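Local coordinates for protein glucose-6-phosphate isomerase (Plasmodium falciparum, PDB 3QKI) that probably catalyses the interconversion of alpha-D-glucose 6-phosphate and beta-D-fructose 6-phosphate, the second step of glycolysis, at residues G310-V315 against I392-M397; L386-H391 against S531-R536; L179-V184 against V220-N225; S110-A115 against W306-G311; I246-T251 against S317-L322. All coordinates share one frame; numbering follows the deposited sequence. Where two conformers were deposited one is given.

Contact 1: residues G310-V315 against I392-M397; sequences GGRFSV and IQQLSM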
# COMPACT_ATOMS: atom_id res chain seq x y z
N GLY A 310 5.62 -8.14 21.60
CA GLY A 310 5.27 -6.83 21.05
C GLY A 310 4.18 -7.00 20.00
O GLY A 310 4.19 -8.01 19.31
N GLY A 311 3.24 -6.06 19.91
CA GLY A 311 2.14 -6.10 18.94
C GLY A 311 2.57 -6.45 17.53
O GLY A 311 2.05 -7.41 16.95
N ARG A 312 3.57 -5.74 17.00
CA ARG A 312 4.12 -5.99 15.65
C ARG A 312 4.93 -7.31 15.53
O ARG A 312 5.37 -7.64 14.43
CB ARG A 312 4.95 -4.78 15.17
CG ARG A 312 6.12 -4.42 16.07
CD ARG A 312 6.54 -3.00 15.81
NE ARG A 312 7.56 -2.56 16.75
CZ ARG A 312 7.31 -1.86 17.85
NH1 ARG A 312 6.06 -1.51 18.15
NH2 ARG A 312 8.30 -1.50 18.65
N PHE A 313 5.14 -8.04 16.65
CA PHE A 313 5.81 -9.35 16.69
C PHE A 313 4.82 -10.42 17.23
O PHE A 313 5.23 -11.48 17.68
CB PHE A 313 7.03 -9.28 17.64
CG PHE A 313 8.14 -8.33 17.24
CD1 PHE A 313 9.13 -8.73 16.34
CD2 PHE A 313 8.22 -7.05 17.79
CE1 PHE A 313 10.18 -7.87 15.99
CE2 PHE A 313 9.26 -6.18 17.43
CZ PHE A 313 10.24 -6.60 16.54
N SER A 314 3.52 -10.12 17.23
CA SER A 314 2.49 -10.98 17.85
C SER A 314 1.81 -12.07 17.02
O SER A 314 1.13 -12.90 17.60
CB SER A 314 1.47 -10.13 18.61
OG SER A 314 0.52 -9.53 17.73
N VAL A 315 2.00 -12.11 15.68
CA VAL A 315 1.36 -13.12 14.83
C VAL A 315 1.63 -14.58 15.26
O VAL A 315 0.74 -15.41 15.10
CB VAL A 315 1.50 -12.90 13.29
CG1 VAL A 315 2.91 -13.20 12.81
CG2 VAL A 315 0.49 -13.74 12.49
N ILE A 392 5.16 -5.59 6.86
CA ILE A 392 6.56 -5.13 6.90
C ILE A 392 6.67 -3.63 7.23
O ILE A 392 7.55 -3.26 7.98
CB ILE A 392 7.39 -5.57 5.65
CG1 ILE A 392 7.40 -7.11 5.52
CG2 ILE A 392 8.84 -5.01 5.67
CD1 ILE A 392 7.78 -7.90 6.84
N GLN A 393 5.73 -2.82 6.74
CA GLN A 393 5.65 -1.38 7.05
C GLN A 393 5.57 -1.12 8.53
O GLN A 393 6.38 -0.33 9.02
CB GLN A 393 4.43 -0.75 6.39
CG GLN A 393 4.74 -0.06 5.13
CD GLN A 393 3.52 0.67 4.61
OE1 GLN A 393 2.38 0.45 5.05
NE2 GLN A 393 3.74 1.55 3.66
N GLN A 394 4.62 -1.78 9.27
CA GLN A 394 4.56 -1.61 10.72
C GLN A 394 5.79 -2.21 11.42
O GLN A 394 6.43 -1.53 12.23
CB GLN A 394 3.28 -2.17 11.35
CG GLN A 394 3.35 -2.06 12.90
CD GLN A 394 2.22 -2.65 13.65
OE1 GLN A 394 1.65 -3.65 13.26
NE2 GLN A 394 1.87 -2.04 14.78
N LEU A 395 6.13 -3.47 11.09
CA LEU A 395 7.26 -4.19 11.69
C LEU A 395 8.54 -3.35 11.62
O LEU A 395 9.20 -3.19 12.63
CB LEU A 395 7.45 -5.57 11.02
CG LEU A 395 8.67 -6.40 11.50
CD1 LEU A 395 8.55 -6.78 12.96
CD2 LEU A 395 8.82 -7.65 10.66
N SER A 396 8.84 -2.77 10.45
CA SER A 396 10.04 -1.95 10.26
C SER A 396 9.90 -0.56 10.86
O SER A 396 10.72 -0.16 11.68
CB SER A 396 10.36 -1.83 8.77
OG SER A 396 10.48 -3.14 8.23
N MET A 397 8.90 0.20 10.38
CA MET A 397 8.71 1.60 10.71
C MET A 397 8.39 1.90 12.16
O MET A 397 8.89 2.88 12.70
CB MET A 397 7.74 2.27 9.74
CG MET A 397 8.26 2.25 8.31
SD MET A 397 7.14 2.80 7.05
CE MET A 397 7.13 4.60 7.32

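Contact 2: residues L386-H391 against S531-R536; sequences LKFSAH and SLYESR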
# COMPACT_ATOMS: atom_id res chain seq x y z
N LEU A 386 0.06 -10.01 -1.40
CA LEU A 386 -0.47 -8.64 -1.46
C LEU A 386 -0.56 -7.92 -0.12
O LEU A 386 -0.59 -6.70 -0.10
CB LEU A 386 -1.76 -8.48 -2.33
CG LEU A 386 -3.05 -9.19 -1.88
CD1 LEU A 386 -3.91 -8.27 -1.11
CD2 LEU A 386 -3.89 -9.56 -3.07
N LYS A 387 -0.58 -8.66 1.00
CA LYS A 387 -0.66 -8.03 2.32
C LYS A 387 0.65 -8.10 3.11
O LYS A 387 0.69 -7.67 4.26
CB LYS A 387 -1.85 -8.60 3.14
CG LYS A 387 -3.21 -8.32 2.53
CD LYS A 387 -3.58 -6.87 2.61
CE LYS A 387 -4.91 -6.59 1.97
NZ LYS A 387 -5.21 -5.13 1.99
N PHE A 388 1.73 -8.59 2.48
CA PHE A 388 3.05 -8.71 3.14
C PHE A 388 3.64 -7.32 3.46
O PHE A 388 3.99 -7.07 4.60
CB PHE A 388 4.01 -9.56 2.28
CG PHE A 388 5.39 -9.75 2.86
CD1 PHE A 388 5.58 -10.37 4.10
CD2 PHE A 388 6.52 -9.32 2.15
CE1 PHE A 388 6.87 -10.59 4.61
CE2 PHE A 388 7.81 -9.52 2.67
CZ PHE A 388 7.98 -10.16 3.89
N SER A 389 3.72 -6.43 2.45
CA SER A 389 4.25 -5.05 2.53
C SER A 389 3.61 -4.25 3.68
O SER A 389 4.34 -3.55 4.40
CB SER A 389 4.00 -4.34 1.20
OG SER A 389 4.45 -3.00 1.18
N ALA A 390 2.27 -4.33 3.85
CA ALA A 390 1.55 -3.61 4.90
C ALA A 390 2.03 -4.08 6.28
O ALA A 390 2.18 -3.25 7.18
CB ALA A 390 0.04 -3.81 4.76
N HIS A 391 2.29 -5.38 6.44
CA HIS A 391 2.84 -5.92 7.70
C HIS A 391 4.31 -5.44 7.89
O HIS A 391 4.62 -4.91 8.96
CB HIS A 391 2.78 -7.47 7.75
CG HIS A 391 3.49 -8.02 8.96
ND1 HIS A 391 3.20 -7.56 10.24
CD2 HIS A 391 4.49 -8.92 9.04
CE1 HIS A 391 3.99 -8.24 11.06
NE2 HIS A 391 4.79 -9.06 10.39
N SER A 531 10.03 -14.78 9.93
CA SER A 531 11.15 -14.71 10.87
C SER A 531 12.34 -13.97 10.27
O SER A 531 13.01 -13.25 10.98
CB SER A 531 11.53 -16.10 11.38
OG SER A 531 12.75 -16.04 12.11
N LEU A 532 12.57 -14.12 8.97
CA LEU A 532 13.65 -13.45 8.26
C LEU A 532 13.54 -11.93 8.47
O LEU A 532 14.53 -11.30 8.81
CB LEU A 532 13.63 -13.82 6.76
CG LEU A 532 14.58 -13.05 5.83
CD1 LEU A 532 16.01 -13.22 6.26
CD2 LEU A 532 14.40 -13.47 4.37
N TYR A 533 12.34 -11.36 8.29
CA TYR A 533 12.11 -9.93 8.45
C TYR A 533 12.07 -9.50 9.92
O TYR A 533 12.65 -8.45 10.26
CB TYR A 533 10.87 -9.44 7.66
CG TYR A 533 11.23 -9.18 6.21
CD1 TYR A 533 11.35 -10.23 5.30
CD2 TYR A 533 11.56 -7.90 5.78
CE1 TYR A 533 11.78 -10.01 3.99
CE2 TYR A 533 11.98 -7.67 4.46
CZ TYR A 533 12.07 -8.72 3.57
OH TYR A 533 12.48 -8.50 2.27
N GLU A 534 11.48 -10.33 10.81
CA GLU A 534 11.48 -10.00 12.26
C GLU A 534 12.95 -9.98 12.75
O GLU A 534 13.36 -9.04 13.43
CB GLU A 534 10.68 -11.03 13.08
CG GLU A 534 9.17 -10.97 12.91
CD GLU A 534 8.39 -11.92 13.81
OE1 GLU A 534 9.02 -12.81 14.43
OE2 GLU A 534 7.16 -11.75 13.93
N SER A 535 13.76 -10.96 12.31
CA SER A 535 15.18 -11.04 12.65
C SER A 535 15.95 -9.85 12.07
O SER A 535 16.73 -9.23 12.78
CB SER A 535 15.78 -12.35 12.17
OG SER A 535 15.11 -13.47 12.71
N ARG A 536 15.70 -9.51 10.78
CA ARG A 536 16.35 -8.38 10.12
C ARG A 536 16.11 -7.08 10.87
O ARG A 536 17.05 -6.33 11.07
CB ARG A 536 15.88 -8.27 8.64
CG ARG A 536 16.45 -7.09 7.84
CD ARG A 536 15.45 -5.95 7.81
NE ARG A 536 15.80 -4.88 6.87
CZ ARG A 536 15.49 -4.88 5.58
NH1 ARG A 536 14.87 -5.93 5.04
NH2 ARG A 536 15.81 -3.85 4.81
O HOH W 1 5.84 -9.86 12.85

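Contact 3: residues L179-V184 against V220-N225; sequences LGTEFV and VRFLAN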
# COMPACT_ATOMS: atom_id res chain seq x y z
N LEU A 179 -2.25 -7.04 11.31
CA LEU A 179 -1.36 -6.93 10.14
C LEU A 179 -0.61 -8.21 9.77
O LEU A 179 -0.65 -8.63 8.62
CB LEU A 179 -0.44 -5.69 10.18
CG LEU A 179 -1.13 -4.33 9.97
CD1 LEU A 179 -0.24 -3.18 10.42
CD2 LEU A 179 -1.57 -4.12 8.53
N GLY A 180 0.02 -8.83 10.75
CA GLY A 180 0.73 -10.08 10.53
C GLY A 180 -0.23 -11.19 10.15
O GLY A 180 0.02 -11.94 9.20
N THR A 181 -1.37 -11.27 10.87
CA THR A 181 -2.39 -12.28 10.59
C THR A 181 -2.90 -12.16 9.15
O THR A 181 -2.95 -13.18 8.46
CB THR A 181 -3.53 -12.17 11.60
OG1 THR A 181 -2.97 -12.11 12.91
CG2 THR A 181 -4.54 -13.34 11.49
N GLU A 182 -3.27 -10.94 8.70
CA GLU A 182 -3.78 -10.75 7.36
C GLU A 182 -2.74 -11.09 6.29
O GLU A 182 -3.08 -11.71 5.27
CB GLU A 182 -4.40 -9.35 7.15
CG GLU A 182 -5.00 -9.24 5.76
CD GLU A 182 -5.97 -8.10 5.56
OE1 GLU A 182 -5.73 -7.01 6.12
OE2 GLU A 182 -6.96 -8.29 4.81
N PHE A 183 -1.46 -10.77 6.56
CA PHE A 183 -0.38 -11.13 5.65
C PHE A 183 -0.41 -12.67 5.46
O PHE A 183 -0.50 -13.14 4.34
CB PHE A 183 1.00 -10.62 6.17
CG PHE A 183 2.19 -11.57 5.98
CD1 PHE A 183 2.45 -12.14 4.74
CD2 PHE A 183 3.02 -11.89 7.04
CE1 PHE A 183 3.49 -13.07 4.59
CE2 PHE A 183 4.09 -12.77 6.87
CZ PHE A 183 4.32 -13.36 5.65
N VAL A 184 -0.36 -13.43 6.56
CA VAL A 184 -0.32 -14.91 6.53
C VAL A 184 -1.60 -15.50 5.95
O VAL A 184 -1.53 -16.44 5.17
CB VAL A 184 0.07 -15.55 7.89
CG1 VAL A 184 0.16 -17.08 7.78
CG2 VAL A 184 1.40 -14.99 8.41
N VAL A 220 -12.98 -15.25 6.34
CA VAL A 220 -12.27 -14.46 7.35
C VAL A 220 -12.24 -12.99 6.94
O VAL A 220 -11.83 -12.66 5.83
CB VAL A 220 -10.86 -15.03 7.62
CG1 VAL A 220 -10.14 -14.26 8.72
CG2 VAL A 220 -10.94 -16.52 7.97
N ARG A 221 -12.71 -12.12 7.84
CA ARG A 221 -12.72 -10.67 7.65
C ARG A 221 -11.93 -9.99 8.77
O ARG A 221 -11.91 -10.49 9.91
CB ARG A 221 -14.18 -10.14 7.63
CG ARG A 221 -15.08 -10.87 6.63
CD ARG A 221 -15.34 -10.06 5.40
NE ARG A 221 -16.19 -10.76 4.42
CZ ARG A 221 -17.48 -10.49 4.18
NH1 ARG A 221 -18.11 -9.57 4.89
NH2 ARG A 221 -18.13 -11.13 3.22
N PHE A 222 -11.25 -8.88 8.46
CA PHE A 222 -10.46 -8.11 9.43
C PHE A 222 -11.11 -6.74 9.64
O PHE A 222 -11.20 -5.96 8.70
CB PHE A 222 -9.00 -7.99 9.01
CG PHE A 222 -8.31 -9.33 8.93
CD1 PHE A 222 -8.24 -10.03 7.73
CD2 PHE A 222 -7.74 -9.90 10.07
CE1 PHE A 222 -7.65 -11.29 7.66
CE2 PHE A 222 -7.15 -11.17 10.01
CZ PHE A 222 -7.10 -11.85 8.80
N LEU A 223 -11.62 -6.50 10.86
CA LEU A 223 -12.27 -5.25 11.19
C LEU A 223 -11.23 -4.49 11.99
O LEU A 223 -11.01 -4.75 13.18
CB LEU A 223 -13.59 -5.47 11.96
CG LEU A 223 -14.28 -4.22 12.49
CD1 LEU A 223 -14.45 -3.16 11.41
CD2 LEU A 223 -15.61 -4.58 13.13
N ALA A 224 -10.52 -3.59 11.29
CA ALA A 224 -9.40 -2.85 11.84
C ALA A 224 -9.63 -1.37 12.03
O ALA A 224 -9.24 -0.83 13.04
CB ALA A 224 -8.15 -3.09 11.01
N ASN A 225 -10.29 -0.73 11.08
CA ASN A 225 -10.53 0.71 11.17
C ASN A 225 -11.71 1.03 12.09
O ASN A 225 -12.73 0.35 12.05
CB ASN A 225 -10.79 1.26 9.75
CG ASN A 225 -10.43 2.70 9.57
OD1 ASN A 225 -10.58 3.51 10.47
ND2 ASN A 225 -10.01 3.05 8.36

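Contact 4: residues S110-A115 against W306-G311; sequences SVLHTA and WDWVGG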
# COMPACT_ATOMS: atom_id res chain seq x y z
N SER A 110 11.37 -7.72 28.64
CA SER A 110 11.97 -8.77 27.84
C SER A 110 11.33 -8.70 26.45
O SER A 110 10.28 -8.09 26.28
CB SER A 110 11.72 -10.13 28.48
OG SER A 110 12.39 -10.21 29.73
N VAL A 111 11.99 -9.31 25.47
CA VAL A 111 11.55 -9.34 24.06
C VAL A 111 11.64 -10.82 23.67
O VAL A 111 12.73 -11.32 23.35
CB VAL A 111 12.44 -8.43 23.18
CG1 VAL A 111 12.10 -8.59 21.71
CG2 VAL A 111 12.31 -6.96 23.62
N LEU A 112 10.51 -11.52 23.77
CA LEU A 112 10.52 -12.98 23.61
C LEU A 112 9.53 -13.56 22.61
O LEU A 112 9.05 -14.69 22.80
CB LEU A 112 10.40 -13.66 24.99
CG LEU A 112 11.62 -13.61 25.91
CD1 LEU A 112 11.24 -14.02 27.34
CD2 LEU A 112 12.76 -14.45 25.36
N HIS A 113 9.31 -12.85 21.50
CA HIS A 113 8.48 -13.41 20.43
C HIS A 113 9.09 -14.72 19.86
O HIS A 113 8.36 -15.59 19.42
CB HIS A 113 8.22 -12.37 19.33
CG HIS A 113 9.46 -11.73 18.82
ND1 HIS A 113 9.99 -10.60 19.44
CD2 HIS A 113 10.25 -12.08 17.79
CE1 HIS A 113 11.09 -10.32 18.76
NE2 HIS A 113 11.29 -11.18 17.76
N THR A 114 10.43 -14.86 19.92
CA THR A 114 11.12 -16.08 19.47
C THR A 114 10.71 -17.32 20.30
O THR A 114 10.73 -18.41 19.76
CB THR A 114 12.65 -15.89 19.45
OG1 THR A 114 13.09 -15.46 20.75
CG2 THR A 114 13.11 -14.91 18.41
N ALA A 115 10.32 -17.13 21.58
CA ALA A 115 9.89 -18.24 22.45
C ALA A 115 8.56 -18.83 22.00
O ALA A 115 8.31 -20.02 22.26
CB ALA A 115 9.79 -17.76 23.90
N TRP A 306 1.57 -12.56 26.21
CA TRP A 306 2.35 -11.94 27.28
C TRP A 306 2.95 -10.59 26.93
O TRP A 306 3.09 -10.27 25.75
CB TRP A 306 3.40 -12.96 27.77
CG TRP A 306 2.75 -14.26 28.11
CD1 TRP A 306 2.09 -14.57 29.27
CD2 TRP A 306 2.44 -15.33 27.19
NE1 TRP A 306 1.44 -15.77 29.15
CE2 TRP A 306 1.63 -16.26 27.88
CE3 TRP A 306 2.75 -15.57 25.83
CZ2 TRP A 306 1.17 -17.44 27.28
CZ3 TRP A 306 2.31 -16.75 25.25
CH2 TRP A 306 1.53 -17.67 25.97
N ASP A 307 3.30 -9.80 27.96
CA ASP A 307 3.86 -8.46 27.75
C ASP A 307 5.19 -8.44 26.98
O ASP A 307 5.52 -7.42 26.38
CB ASP A 307 3.89 -7.60 29.03
CG ASP A 307 4.91 -7.99 30.09
OD1 ASP A 307 4.98 -7.29 31.13
OD2 ASP A 307 5.63 -9.01 29.89
N TRP A 308 5.93 -9.58 26.96
CA TRP A 308 7.18 -9.73 26.21
C TRP A 308 6.95 -10.04 24.71
O TRP A 308 7.90 -10.25 23.96
CB TRP A 308 8.16 -10.71 26.89
CG TRP A 308 7.54 -11.95 27.47
CD1 TRP A 308 7.34 -12.22 28.79
CD2 TRP A 308 7.14 -13.12 26.75
NE1 TRP A 308 6.80 -13.47 28.94
CE2 TRP A 308 6.69 -14.06 27.71
CE3 TRP A 308 7.10 -13.48 25.39
CZ2 TRP A 308 6.19 -15.32 27.34
CZ3 TRP A 308 6.63 -14.73 25.03
CH2 TRP A 308 6.18 -15.63 26.00
N VAL A 309 5.66 -10.03 24.29
CA VAL A 309 5.23 -10.17 22.90
C VAL A 309 4.82 -8.77 22.44
O VAL A 309 3.76 -8.29 22.83
CB VAL A 309 4.06 -11.18 22.69
CG1 VAL A 309 3.77 -11.34 21.20
CG2 VAL A 309 4.37 -12.54 23.32
N GLY A 310 5.62 -8.14 21.60
CA GLY A 310 5.27 -6.83 21.05
C GLY A 310 4.18 -7.00 20.00
O GLY A 310 4.19 -8.01 19.31
N GLY A 311 3.24 -6.06 19.91
CA GLY A 311 2.14 -6.10 18.94
C GLY A 311 2.57 -6.45 17.53
O GLY A 311 2.05 -7.41 16.95
O HOH W 2 8.84 -8.55 30.19
O HOH W 3 8.40 -9.24 21.35

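Contact 5: residues I246-T251 against S317-L322; sequences IIISKT and SSVGIL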
# COMPACT_ATOMS: atom_id res chain seq x y z
N ILE A 246 -13.73 -12.74 16.85
CA ILE A 246 -12.49 -12.78 17.66
C ILE A 246 -12.06 -11.35 17.96
O ILE A 246 -11.76 -10.61 17.03
CB ILE A 246 -11.36 -13.61 17.00
CG1 ILE A 246 -11.85 -15.01 16.60
CG2 ILE A 246 -10.09 -13.66 17.91
CD1 ILE A 246 -10.80 -15.88 15.85
N ILE A 247 -12.04 -10.96 19.26
CA ILE A 247 -11.65 -9.63 19.69
C ILE A 247 -10.21 -9.71 20.23
O ILE A 247 -9.94 -10.41 21.21
CB ILE A 247 -12.65 -9.03 20.70
CG1 ILE A 247 -14.10 -9.12 20.15
CG2 ILE A 247 -12.29 -7.58 21.01
CD1 ILE A 247 -15.18 -9.19 21.26
N ILE A 248 -9.29 -9.00 19.56
CA ILE A 248 -7.86 -9.03 19.88
C ILE A 248 -7.41 -7.71 20.47
O ILE A 248 -7.37 -6.69 19.76
CB ILE A 248 -7.01 -9.46 18.67
CG1 ILE A 248 -7.52 -10.81 18.09
CG2 ILE A 248 -5.52 -9.58 19.11
CD1 ILE A 248 -7.49 -10.94 16.67
N SER A 249 -7.08 -7.73 21.78
CA SER A 249 -6.63 -6.54 22.52
C SER A 249 -6.05 -7.01 23.84
O SER A 249 -6.79 -7.59 24.65
CB SER A 249 -7.79 -5.58 22.79
OG SER A 249 -7.41 -4.56 23.69
N LYS A 250 -4.76 -6.74 24.08
CA LYS A 250 -4.13 -7.14 25.35
C LYS A 250 -4.91 -6.62 26.59
O LYS A 250 -5.27 -7.40 27.47
CB LYS A 250 -2.66 -6.69 25.37
CG LYS A 250 -1.86 -7.17 26.60
CD LYS A 250 -1.59 -8.67 26.61
CE LYS A 250 -0.39 -9.04 27.47
NZ LYS A 250 -0.66 -8.86 28.93
N THR A 251 -5.20 -5.31 26.61
CA THR A 251 -5.91 -4.66 27.72
C THR A 251 -7.43 -4.81 27.70
O THR A 251 -8.08 -4.61 28.73
CB THR A 251 -5.56 -3.17 27.74
OG1 THR A 251 -6.01 -2.56 26.52
CG2 THR A 251 -4.06 -2.93 27.94
N SER A 317 1.93 -15.61 18.31
CA SER A 317 1.27 -15.87 19.59
C SER A 317 -0.18 -16.20 19.21
O SER A 317 -0.49 -16.22 18.02
CB SER A 317 1.30 -14.63 20.48
OG SER A 317 0.38 -13.63 20.03
N SER A 318 -1.08 -16.39 20.22
CA SER A 318 -2.51 -16.62 19.98
C SER A 318 -3.14 -15.55 19.06
O SER A 318 -4.10 -15.87 18.35
CB SER A 318 -3.27 -16.69 21.30
OG SER A 318 -2.97 -15.56 22.11
N VAL A 319 -2.60 -14.32 19.04
CA VAL A 319 -3.07 -13.21 18.17
C VAL A 319 -3.33 -13.71 16.72
O VAL A 319 -4.41 -13.48 16.17
CB VAL A 319 -2.10 -11.99 18.17
CG1 VAL A 319 -2.46 -10.99 17.05
CG2 VAL A 319 -2.07 -11.30 19.53
N GLY A 320 -2.34 -14.38 16.16
CA GLY A 320 -2.42 -14.94 14.81
C GLY A 320 -2.68 -16.43 14.81
O GLY A 320 -3.45 -16.91 13.98
N ILE A 321 -2.06 -17.19 15.73
CA ILE A 321 -2.22 -18.65 15.74
C ILE A 321 -3.67 -19.11 15.93
O ILE A 321 -4.07 -20.07 15.29
CB ILE A 321 -1.18 -19.43 16.60
CG1 ILE A 321 0.29 -19.03 16.24
CG2 ILE A 321 -1.38 -20.96 16.50
CD1 ILE A 321 0.75 -19.18 14.67
N LEU A 322 -4.45 -18.40 16.73
CA LEU A 322 -5.85 -18.77 16.89
C LEU A 322 -6.69 -18.58 15.60
O LEU A 322 -7.17 -19.59 15.08
CB LEU A 322 -6.51 -18.13 18.11
CG LEU A 322 -8.00 -18.34 18.23
CD1 LEU A 322 -8.35 -19.80 18.57
CD2 LEU A 322 -8.58 -17.39 19.20

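Contact 1: residues G310-V315 against I392-M397
With CG held between its backbone N and carbonyl carbon (chi1 59°) and the chain extended as far as NE, Arg312 meets Gln394, whose own CG lies opposite the backbone N (chi1 175°) and whose extended chain brings its amide against Arg312 CB. The first of these segments belongs to the glycine-glycine-arginine signature of the phosphoglucose isomerases, a loop and short 3-10 turn that here packs on helix 388-400. Arg312 CB sits 3.8 Å from Gln394 CD, and farther out Arg312 CD passes 3.9 Å from Gln394 O. Beyond these van der Waals contacts, the guanidinium is fixed from outside the segments: NH1 forms a salt bridge with Glu398 OE1 and a hydrogen bond with Gln551 OE1, NE bonds Ser399 OG, and NH2 is shared by the carbonyls of Ser548 and Asp550. Glu398 OE1 also accepts from Gln394 NE2, which ties the two side chains to one carboxylate. Arg312 is thus bonded to a residue that, like Gln394, binds beta-D-fructose 6-phosphate, and His429 of the second subunit packs against Gln394. Leu395 makes the apolar half of the contact. Its CD1 lies 4.0 Å from the centroid of the Phe313 ring, a CH-pi contact over one face, while His113 stacks on the opposite face. The 3-10 turn is closed by Ser314, whose OG reaches Gly311 O at 2.7 Å on a lone pair in the carbonyl plane, and whose N bonds the same oxygen.

Contact 2: residues L386-H391 against S531-R536
Aromatic packing between Phe388 and Tyr533 makes the direct touch between these helices. The two rings form a T-shaped (edge-to-face) pair, with planes at 88° and centroids 5.3 Å apart, and the edge belongs to the phenylalanine. Phe388 CG lies opposite its backbone N (chi1 180°), which sends the ring out toward the facing helix. There its CZ stands over the rim of the tyrosine face, 3.7 Å from Tyr533 CD1 and 3.8 Å from Tyr533 CE1. At the far end of the tyrosine, the OH is hydrogen-bonded to Glu444 OE1, which should limit rotation of the ring that Phe388 leans against.

Polar contact across the segments is indirect. One water lies in the plane of the imidazole at its edge, 2.8 Å from His391 NE2, and donates to Glu534 OE2 at 2.5 Å. It bridges His391 NE2 and Glu534 OE2, which are 5.0 Å apart and not in direct contact. The other carboxylate oxygen, Glu534 OE1, is in a salt bridge with Arg117 NH2, so both oxygens of this buried group have a partner.

Hydrogen bonding within helix 523-543 adds a serine turned back on its own backbone: Ser535 OG reaches Ser531 O from one side of the carbonyl plane, while Ser535 N reaches it from the other.

Around this centre, helix 388-400 lies between two others: helix 523-543 on the Tyr533 side, and helix 179-197, which sends Phe183 to meet the Phe388 ring. Glu444 belongs to strand 443-448 of the mixed sheet, linking Tyr533 to that sheet.

Contact 3: residues L179-V184 against V220-N225
Glu182 crosses the ring of Phe222 obliquely where helix 179-197 covers strand 219-223. This helix is the connection of a beta-alpha-beta crossover, leading from strand 168-172 to its parallel neighbour in the five-stranded sheet. With CG of Glu182 opposite the backbone N (chi1 -176°), the side chain starts over the face at CB and runs outward past the CD1-CE1 rim. CB comes first, 3.9 Å from the centroid of the Phe222 ring and 15° off its normal, a CH-pi contact. CG follows at 3.9 Å from both Phe222 CE1 and Phe222 CD1. CD is next, 3.7 Å from Phe222 CD1, and the carboxylate is turned 40° from the ring plane, so it neither stacks flat nor stands upright. At the tip, OE2 passes 3.6 Å from Phe222 CD1, a plain van der Waals approach. CB alone of this side chain lies over the face; the carboxylate is carried beyond the rim. Ahead of the helix, the loop supplies Gly176 and Ser177, which bind the sugar phosphate; the side chains of Ser177 and Thr181 lie about 7 Å apart. Thr181 meets the ring at its edge: CG2 lies near the plane, 3.7 Å from Phe222 CE2.

Contact 4: residues S110-A115 against W306-G311
Trp308 packs hard against Leu112. The leucine CB is 3.3 Å from Trp308 CE3, a close approach for two carbons, and Leu112 CD1 lies over the rim of one indole face while CB of Trp306 covers the opposite one. Trp308 CG sits between its backbone N and carbonyl carbon (chi1 41°), turning the indole toward Leu112. The backbones join at the same place: Leu112 N donates to Trp308 O at 2.9 Å in a nearly straight bond (169° at the hydrogen). Beside it, Ser110 O touches Trp308 CB at 3.4 Å.

The remainder is looser and runs through water. One water accepts from Ser110 N and donates to Asp307 OD2 at 3.3 Å, a long link to an exposed aspartate. A second is gripped three ways: it donates to Trp308 O at 2.8 Å, accepts from Gly310 N and lies in the plane of the His113 ring at ND1. Trp308 O thus takes both a backbone and a water hydrogen, whereas His113 N is buried here and has no partner in the model. A type I turn from Trp306 to Val309 sets up the tryptophan, just ahead of the glycine-glycine-arginine signature of the phosphoglucose isomerase family.

Contact 5: residues I246-T251 against S317-L322
No aromatic ring or side-chain amide lies between Ile248 and Val319; the planar group that takes part is the peptide of Val319, whose O is approached by Ile248 CD1 at 4.0 Å. The remaining touches are between branched aliphatic groups. Ile248 CG2, opposite its backbone N, fits against both methyls of the valine, 3.9 Å from Val319 CG1 and likewise 3.9 Å from Val319 CG2. One turn farther along the helix, Ile246 CG2 meets Leu322 CD2 at 4.2 Å, a more relaxed contact. Residues two apart on the strand thus face residues three apart on the helix. This is the covering of a parallel sheet by a helix in an alpha/beta sandwich: strand 243-248 lies between strands 168-172 and 282-285, and helix 318-328 packs on side chains of strands 243-248 and 282-285. The strand carrying the isoleucines leads directly into Ser249, Lys250 and Thr251, which bind beta-D-fructose 6-phosphate. Ile248 also touches Ser177, another residue that binds the sugar phosphate. Helix 318-328 is started by Ser317, an N-cap: its OG accepts from Val319 N at 3.2 Å and is hydrogen-bonded to Ser314 O as well.

How the contacts relate
The 310-315 loop joins most of these contacts. It continues from the 306-311 segment of contact 4, sharing Gly310 and Gly311, and meets contact 5 where Ser314 OG lies 3.4 Å from Val319 CG1. Contacts 1 and 2 use the same helix, 388-400, and their centres are about 8 Å apart; Ile392 CD1 approaches Tyr533 CB at 3.5 Å. Contact 3 touches contact 2, with His391 ND1 3.5 Å from Gly180 N, and contact 5, with Thr181 OG1 3.4 Å from Gly320 CA. Contact 1 contributes Gln394 to the sugar-phosphate site and contact 5 contributes Ser249, Lys250 and Thr251; their centres are about 14 Å apart.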